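Homoserine kinase (Listeria monocytogenes, PDB 3HUL) probably catalyses the ATP-dependent phosphorylation of L-homoserine to O-phospho-L-homoserine, a late step in threonine biosynthesis, as a member of the GHMP kinase family. Local coordinates at residues 38-43 with 72-77; 157-162 with 277-282. All blocks are in the same frame, centred on the assembly; numbering follows the deposited sequence.

Contact 1. Residues 38-43 with 72-77; sequences DSWYIE and HHLVMT
Strands 41-43 and 72-77 run parallel, at 29° between their directions, as the two strands of a beta-alpha-beta unit connected through helix 57-65. Four backbone hydrogen bonds join them. The first is the longest, Tyr41 N to His72 O at 3.3 Å, lying on a lone pair in the carbonyl plane; Leu74 N then reaches Tyr41 O at 2.8 Å, approaching the carbonyl almost head-on but bent at the hydrogen (134°). Glu43 N meets Leu74 O straighter, at 166°, and Met76 N bonds to Glu43 O.

The two faces of the pair differ sharply. On the buried one, Ile42 CG1 and Leu74 CD1 cross obliquely 3.8 Å apart, and Ile42 CG2, anti to its backbone N, lies against Met76 CB at 3.6 Å. The same Leu74 CD1 meets the Trp40 ring at its edge, in plane, at CE3. Helix 57-65 packs on Trp40, Ile42 and Met76, and Leu99 of helix 88-103 touches Trp40 and Leu74.

The other face carries Tyr41, His73, Glu43 and Val75, all exposed. Here contact is thin: Tyr41 CB touches His73 CD2 at 3.5 Å while the phenol leads away, and the extended Glu43 chain barely approaches Val75. At the N-terminal end of strand 72-77, His72 ND1 bonds to Gly34 O, and His72 N sits 3.4 Å above one face of the Trp40 indole, displaced to the border of the ring.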
loop_
_atom_site.group_PDB
_atom_site.type_symbol
_atom_site.label_atom_id
_atom_site.label_comp_id
_atom_site.label_asym_id
_atom_site.label_seq_id
_atom_site.Cartn_x
_atom_site.Cartn_y
_atom_site.Cartn_z
ATOM N N ASP A 38 -12.580 27.031 -41.474
ATOM C CA ASP A 38 -13.966 26.984 -41.968
ATOM C C ASP A 38 -14.675 25.711 -41.529
ATOM O O ASP A 38 -15.896 25.687 -41.362
ATOM C CB ASP A 38 -14.005 27.073 -43.505
ATOM C CG ASP A 38 -15.433 27.260 -44.051
ATOM O OD1 ASP A 38 -16.306 27.780 -43.317
ATOM O OD2 ASP A 38 -15.691 26.885 -45.215
ATOM N N SER A 39 -13.879 24.659 -41.363
ATOM C CA SER A 39 -14.362 23.331 -40.987
ATOM C C SER A 39 -13.213 22.514 -40.394
ATOM O O SER A 39 -12.042 22.901 -40.479
ATOM C CB SER A 39 -14.949 22.605 -42.209
ATOM O OG SER A 39 -13.929 22.343 -43.158
ATOM N N TRP A 40 -13.565 21.376 -39.798
ATOM C CA TRP A 40 -12.602 20.495 -39.170
ATOM C C TRP A 40 -11.887 19.665 -40.215
ATOM O O TRP A 40 -12.512 19.134 -41.112
ATOM C CB TRP A 40 -13.322 19.568 -38.201
ATOM C CG TRP A 40 -13.991 20.255 -37.059
ATOM C CD1 TRP A 40 -15.304 20.620 -36.980
ATOM C CD2 TRP A 40 -13.392 20.637 -35.809
ATOM N NE1 TRP A 40 -15.561 21.211 -35.760
ATOM C CE2 TRP A 40 -14.405 21.229 -35.023
ATOM C CE3 TRP A 40 -12.101 20.522 -35.274
ATOM C CZ2 TRP A 40 -14.163 21.723 -33.726
ATOM C CZ3 TRP A 40 -11.856 21.013 -33.998
ATOM C CH2 TRP A 40 -12.885 21.611 -33.239
ATOM N N TYR A 41 -10.570 19.567 -40.103
ATOM C CA TYR A 41 -9.819 18.561 -40.841
ATOM C C TYR A 41 -8.783 17.954 -39.909
ATOM O O TYR A 41 -8.169 18.667 -39.111
ATOM C CB TYR A 41 -9.123 19.144 -42.080
ATOM C CG TYR A 41 -8.430 18.084 -42.932
ATOM C CD1 TYR A 41 -9.180 17.153 -43.670
ATOM C CD2 TYR A 41 -7.035 18.001 -42.997
ATOM C CE1 TYR A 41 -8.566 16.174 -44.448
ATOM C CE2 TYR A 41 -6.401 17.014 -43.784
ATOM C CZ TYR A 41 -7.183 16.104 -44.503
ATOM O OH TYR A 41 -6.597 15.115 -45.271
ATOM N N ILE A 42 -8.602 16.638 -40.007
ATOM C CA ILE A 42 -7.504 15.956 -39.335
ATOM C C ILE A 42 -6.625 15.345 -40.396
ATOM O O ILE A 42 -7.086 14.507 -41.170
ATOM C CB ILE A 42 -7.980 14.805 -38.402
ATOM C CG1 ILE A 42 -8.909 15.319 -37.312
ATOM C CG2 ILE A 42 -6.787 14.099 -37.772
ATOM C CD1 ILE A 42 -9.560 14.220 -36.502
ATOM N N GLU A 43 -5.362 15.753 -40.431
ATOM C CA GLU A 43 -4.387 15.097 -41.278
ATOM C C GLU A 43 -3.892 13.866 -40.548
ATOM O O GLU A 43 -3.557 13.939 -39.359
ATOM C CB GLU A 43 -3.214 16.024 -41.590
ATOM C CG GLU A 43 -2.177 15.415 -42.537
ATOM C CD GLU A 43 -0.860 16.179 -42.541
ATOM O OE1 GLU A 43 0.205 15.521 -42.634
ATOM O OE2 GLU A 43 -0.886 17.433 -42.437
ATOM N N HIS A 72 -11.077 23.592 -36.278
ATOM C CA HIS A 72 -9.628 23.684 -36.435
ATOM C C HIS A 72 -9.154 22.633 -37.416
ATOM O O HIS A 72 -9.879 21.688 -37.695
ATOM C CB HIS A 72 -8.931 23.412 -35.104
ATOM C CG HIS A 72 -8.956 24.562 -34.152
ATOM N ND1 HIS A 72 -7.844 25.328 -33.893
ATOM C CD2 HIS A 72 -9.946 25.055 -33.375
ATOM C CE1 HIS A 72 -8.152 26.258 -33.004
ATOM N NE2 HIS A 72 -9.422 26.110 -32.670
ATOM N N HIS A 73 -7.948 22.823 -37.940
ATOM C CA HIS A 73 -7.189 21.770 -38.607
ATOM C C HIS A 73 -6.315 21.130 -37.533
ATOM O O HIS A 73 -5.886 21.816 -36.598
ATOM C CB HIS A 73 -6.289 22.349 -39.713
ATOM C CG HIS A 73 -7.045 22.923 -40.876
ATOM N ND1 HIS A 73 -6.644 24.069 -41.534
ATOM C CD2 HIS A 73 -8.185 22.514 -41.490
ATOM C CE1 HIS A 73 -7.501 24.337 -42.507
ATOM N NE2 HIS A 73 -8.445 23.411 -42.499
ATOM N N LEU A 74 -6.055 19.829 -37.666
ATOM C CA LEU A 74 -5.310 19.052 -36.653
ATOM C C LEU A 74 -4.434 18.055 -37.358
ATOM O O LEU A 74 -4.717 17.687 -38.493
ATOM C CB LEU A 74 -6.254 18.300 -35.700
ATOM C CG LEU A 74 -7.401 19.086 -35.069
ATOM C CD1 LEU A 74 -8.688 18.831 -35.828
ATOM C CD2 LEU A 74 -7.597 18.723 -33.618
ATOM N N VAL A 75 -3.364 17.636 -36.691
ATOM C CA VAL A 75 -2.485 16.574 -37.173
ATOM C C VAL A 75 -2.474 15.472 -36.116
ATOM O O VAL A 75 -2.313 15.756 -34.925
ATOM C CB VAL A 75 -1.034 17.081 -37.407
ATOM C CG1 VAL A 75 -0.198 16.027 -38.142
ATOM C CG2 VAL A 75 -1.029 18.425 -38.164
ATOM N N MET A 76 -2.619 14.223 -36.572
ATOM C CA MET A 76 -2.785 13.047 -35.710
ATOM C C MET A 76 -1.694 12.021 -35.971
ATOM O O MET A 76 -1.527 11.572 -37.104
ATOM C CB MET A 76 -4.149 12.385 -35.958
ATOM C CG MET A 76 -4.866 11.880 -34.697
ATOM S SD MET A 76 -5.681 10.258 -34.760
ATOM C CE MET A 76 -7.020 10.524 -35.893
ATOM N N THR A 77 -0.951 11.662 -34.924
ATOM C CA THR A 77 -0.055 10.503 -34.931
ATOM C C THR A 77 -0.704 9.488 -33.989
ATOM O O THR A 77 -1.185 9.848 -32.911
ATOM C CB THR A 77 1.365 10.878 -34.418
ATOM O OG1 THR A 77 2.018 11.704 -35.383
ATOM C CG2 THR A 77 2.228 9.655 -34.191
#

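Contact 2. Residues 157-162 with 277-282; sequences LIAFIP and LLLDVE
Leu157, Leu277 and Leu279 lose the most surface where strands 157-161 and 277-280 pair antiparallel. Leu157 and Leu279 form a hydrogen-bonded pair: Leu157 N donates to Leu279 O at 2.9 Å, and Leu279 N returns a bond to Leu157 O at 2.8 Å that is almost straight, 177° at the hydrogen. Leu277 repeats this reciprocal arrangement with Ala159, its N giving to Ala159 O and its O accepting from Ala159 N. In all four bonds the donor lies in the carbonyl plane; the two reciprocal pairs fix the register.

The side chains of these three leucines project to one face of the sheet, along with Ala159. Leu157, with CG anti to its carbonyl carbon, sends CD1 along the partner strand to Val281 CG2, 4.2 Å away, whereas its CB faces Leu279 CB. Leu279 turns the other way: with CD1 anti to CA (chi2 172°), it lays CD1 on Ala159 CB at 3.7 Å, diagonally across the pair. Leu277, with an unusual first torsion of -99°, brings CD2 obliquely against Ile161 CD1 at 3.8 Å, continuing the apolar surface beyond the Ala159-Leu277 pair.

On the reverse face Ile158 and Leu278 form the non-hydrogen-bonded pair, touching lightly through their CD1 methyls; Leu278 CD1 also reaches back to Leu157 O at 3.5 Å.

Strand 157-161 lies between strand 251-255 and strand 277-280, the latter outermost, within this chain, in a four-stranded antiparallel sheet; Asp280 goes on to bond Thr26. Helix 260-268 packs on Ile158 and Leu278, while Leu25 of strand 21-25 touches Leu157 and Leu279 from the leucine-lined face.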
loop_
_atom_site.group_PDB
_atom_site.type_symbol
_atom_site.label_atom_id
_atom_site.label_comp_id
_atom_site.label_asym_id
_atom_site.label_seq_id
_atom_site.Cartn_x
_atom_site.Cartn_y
_atom_site.Cartn_z
ATOM N N LEU A 157 5.239 -5.670 -20.824
ATOM C CA LEU A 157 4.260 -6.427 -21.596
ATOM C C LEU A 157 4.755 -6.742 -23.009
ATOM O O LEU A 157 5.341 -5.893 -23.685
ATOM C CB LEU A 157 2.933 -5.687 -21.656
ATOM C CG LEU A 157 2.176 -5.573 -20.327
ATOM C CD1 LEU A 157 2.617 -4.292 -19.585
ATOM C CD2 LEU A 157 0.704 -5.565 -20.606
ATOM N N ILE A 158 4.533 -7.973 -23.443
ATOM C CA ILE A 158 4.808 -8.315 -24.822
ATOM C C ILE A 158 3.482 -8.499 -25.534
ATOM O O ILE A 158 2.692 -9.364 -25.180
ATOM C CB ILE A 158 5.692 -9.577 -24.953
ATOM C CG1 ILE A 158 7.146 -9.254 -24.594
ATOM C CG2 ILE A 158 5.634 -10.115 -26.358
ATOM C CD1 ILE A 158 7.469 -9.422 -23.133
ATOM N N ALA A 159 3.254 -7.666 -26.538
ATOM C CA ALA A 159 1.992 -7.652 -27.257
ATOM C C ALA A 159 2.130 -8.372 -28.598
ATOM O O ALA A 159 2.988 -8.017 -29.422
ATOM C CB ALA A 159 1.552 -6.219 -27.486
ATOM N N PHE A 160 1.291 -9.375 -28.810
ATOM C CA PHE A 160 1.117 -9.928 -30.146
ATOM C C PHE A 160 0.007 -9.147 -30.811
ATOM O O PHE A 160 -1.172 -9.349 -30.506
ATOM C CB PHE A 160 0.682 -11.379 -30.087
ATOM C CG PHE A 160 1.759 -12.332 -29.711
ATOM C CD1 PHE A 160 2.412 -13.068 -30.687
ATOM C CD2 PHE A 160 2.089 -12.543 -28.364
ATOM C CE1 PHE A 160 3.387 -13.994 -30.344
ATOM C CE2 PHE A 160 3.061 -13.457 -28.011
ATOM C CZ PHE A 160 3.721 -14.183 -29.003
ATOM N N ILE A 161 0.377 -8.258 -31.720
ATOM C CA ILE A 161 -0.600 -7.443 -32.405
ATOM C C ILE A 161 -0.854 -7.986 -33.832
ATOM O O ILE A 161 -0.018 -7.783 -34.727
ATOM C CB ILE A 161 -0.131 -5.992 -32.431
ATOM C CG1 ILE A 161 0.008 -5.484 -30.990
ATOM C CG2 ILE A 161 -1.082 -5.125 -33.283
ATOM C CD1 ILE A 161 0.760 -4.219 -30.885
ATOM N N PRO A 162 -1.991 -8.699 -34.034
ATOM C CA PRO A 162 -2.320 -9.162 -35.390
ATOM C C PRO A 162 -3.103 -8.086 -36.138
ATOM O O PRO A 162 -3.300 -6.973 -35.626
ATOM C CB PRO A 162 -3.221 -10.369 -35.133
ATOM C CG PRO A 162 -3.972 -9.989 -33.856
ATOM C CD PRO A 162 -3.102 -8.964 -33.098
ATOM N N LEU A 277 5.508 -6.743 -30.046
ATOM C CA LEU A 277 5.936 -5.426 -29.587
ATOM C C LEU A 277 6.177 -5.413 -28.089
ATOM O O LEU A 277 5.523 -6.121 -27.351
ATOM C CB LEU A 277 4.899 -4.362 -29.958
ATOM C CG LEU A 277 5.165 -3.511 -31.206
ATOM C CD1 LEU A 277 5.265 -4.337 -32.496
ATOM C CD2 LEU A 277 4.072 -2.433 -31.352
ATOM N N LEU A 278 7.130 -4.608 -27.655
ATOM C CA LEU A 278 7.423 -4.469 -26.237
ATOM C C LEU A 278 6.763 -3.194 -25.718
ATOM O O LEU A 278 6.977 -2.092 -26.234
ATOM C CB LEU A 278 8.938 -4.477 -25.986
ATOM C CG LEU A 278 9.541 -4.512 -24.575
ATOM C CD1 LEU A 278 8.841 -5.477 -23.643
ATOM C CD2 LEU A 278 11.019 -4.886 -24.668
ATOM N N LEU A 279 5.909 -3.360 -24.718
ATOM C CA LEU A 279 5.224 -2.207 -24.127
ATOM C C LEU A 279 5.544 -2.114 -22.653
ATOM O O LEU A 279 5.787 -3.121 -22.026
ATOM C CB LEU A 279 3.719 -2.353 -24.316
ATOM C CG LEU A 279 3.205 -2.860 -25.661
ATOM C CD1 LEU A 279 1.728 -3.107 -25.552
ATOM C CD2 LEU A 279 3.505 -1.888 -26.816
ATOM N N ASP A 280 5.518 -0.899 -22.109
ATOM C CA ASP A 280 5.585 -0.704 -20.688
ATOM C C ASP A 280 4.248 -0.186 -20.143
ATOM O O ASP A 280 3.394 0.286 -20.906
ATOM C CB ASP A 280 6.725 0.260 -20.334
ATOM C CG ASP A 280 8.113 -0.366 -20.540
ATOM O OD1 ASP A 280 8.419 -1.415 -19.943
ATOM O OD2 ASP A 280 8.904 0.200 -21.302
ATOM N N VAL A 281 4.085 -0.268 -18.818
ATOM C CA VAL A 281 3.014 0.438 -18.105
ATOM C C VAL A 281 3.264 1.927 -18.266
ATOM O O VAL A 281 4.375 2.389 -18.049
ATOM C CB VAL A 281 2.959 0.044 -16.594
ATOM C CG1 VAL A 281 1.974 0.904 -15.814
ATOM C CG2 VAL A 281 2.622 -1.484 -16.422
ATOM N N GLU A 282 2.244 2.673 -18.682
ATOM C CA GLU A 282 2.355 4.127 -18.779
ATOM C C GLU A 282 1.713 4.766 -17.532
ATOM O O GLU A 282 0.512 4.615 -17.279
ATOM C CB GLU A 282 1.738 4.640 -20.108
ATOM C CG GLU A 282 1.575 6.164 -20.226
ATOM C CD GLU A 282 2.880 6.927 -19.993
ATOM O OE1 GLU A 282 3.801 6.825 -20.833
ATOM O OE2 GLU A 282 2.985 7.641 -18.972
#

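In the fold
Contact 1 and contact 2 belong to two different sheets, the first to the larger mixed sheet and the second to the antiparallel one. Their centres are about 29 Å apart and their nearest atoms about 13 Å apart, so they do not touch; contact 1 lies wholly before contact 2 in sequence. Contact 2 approaches the predicted ATP-binding segment closely, contact 1 more distantly: the side chain of Ile161 is about 4 Å from that of Pro81, and the side chain of Met76 about 8 Å from that of Ser88. Beyond Ile161, Pro162 O accepts a hydrogen bond from Arg84 NH1, tying the end of segment 157-162 to the predicted ATP-binding segment.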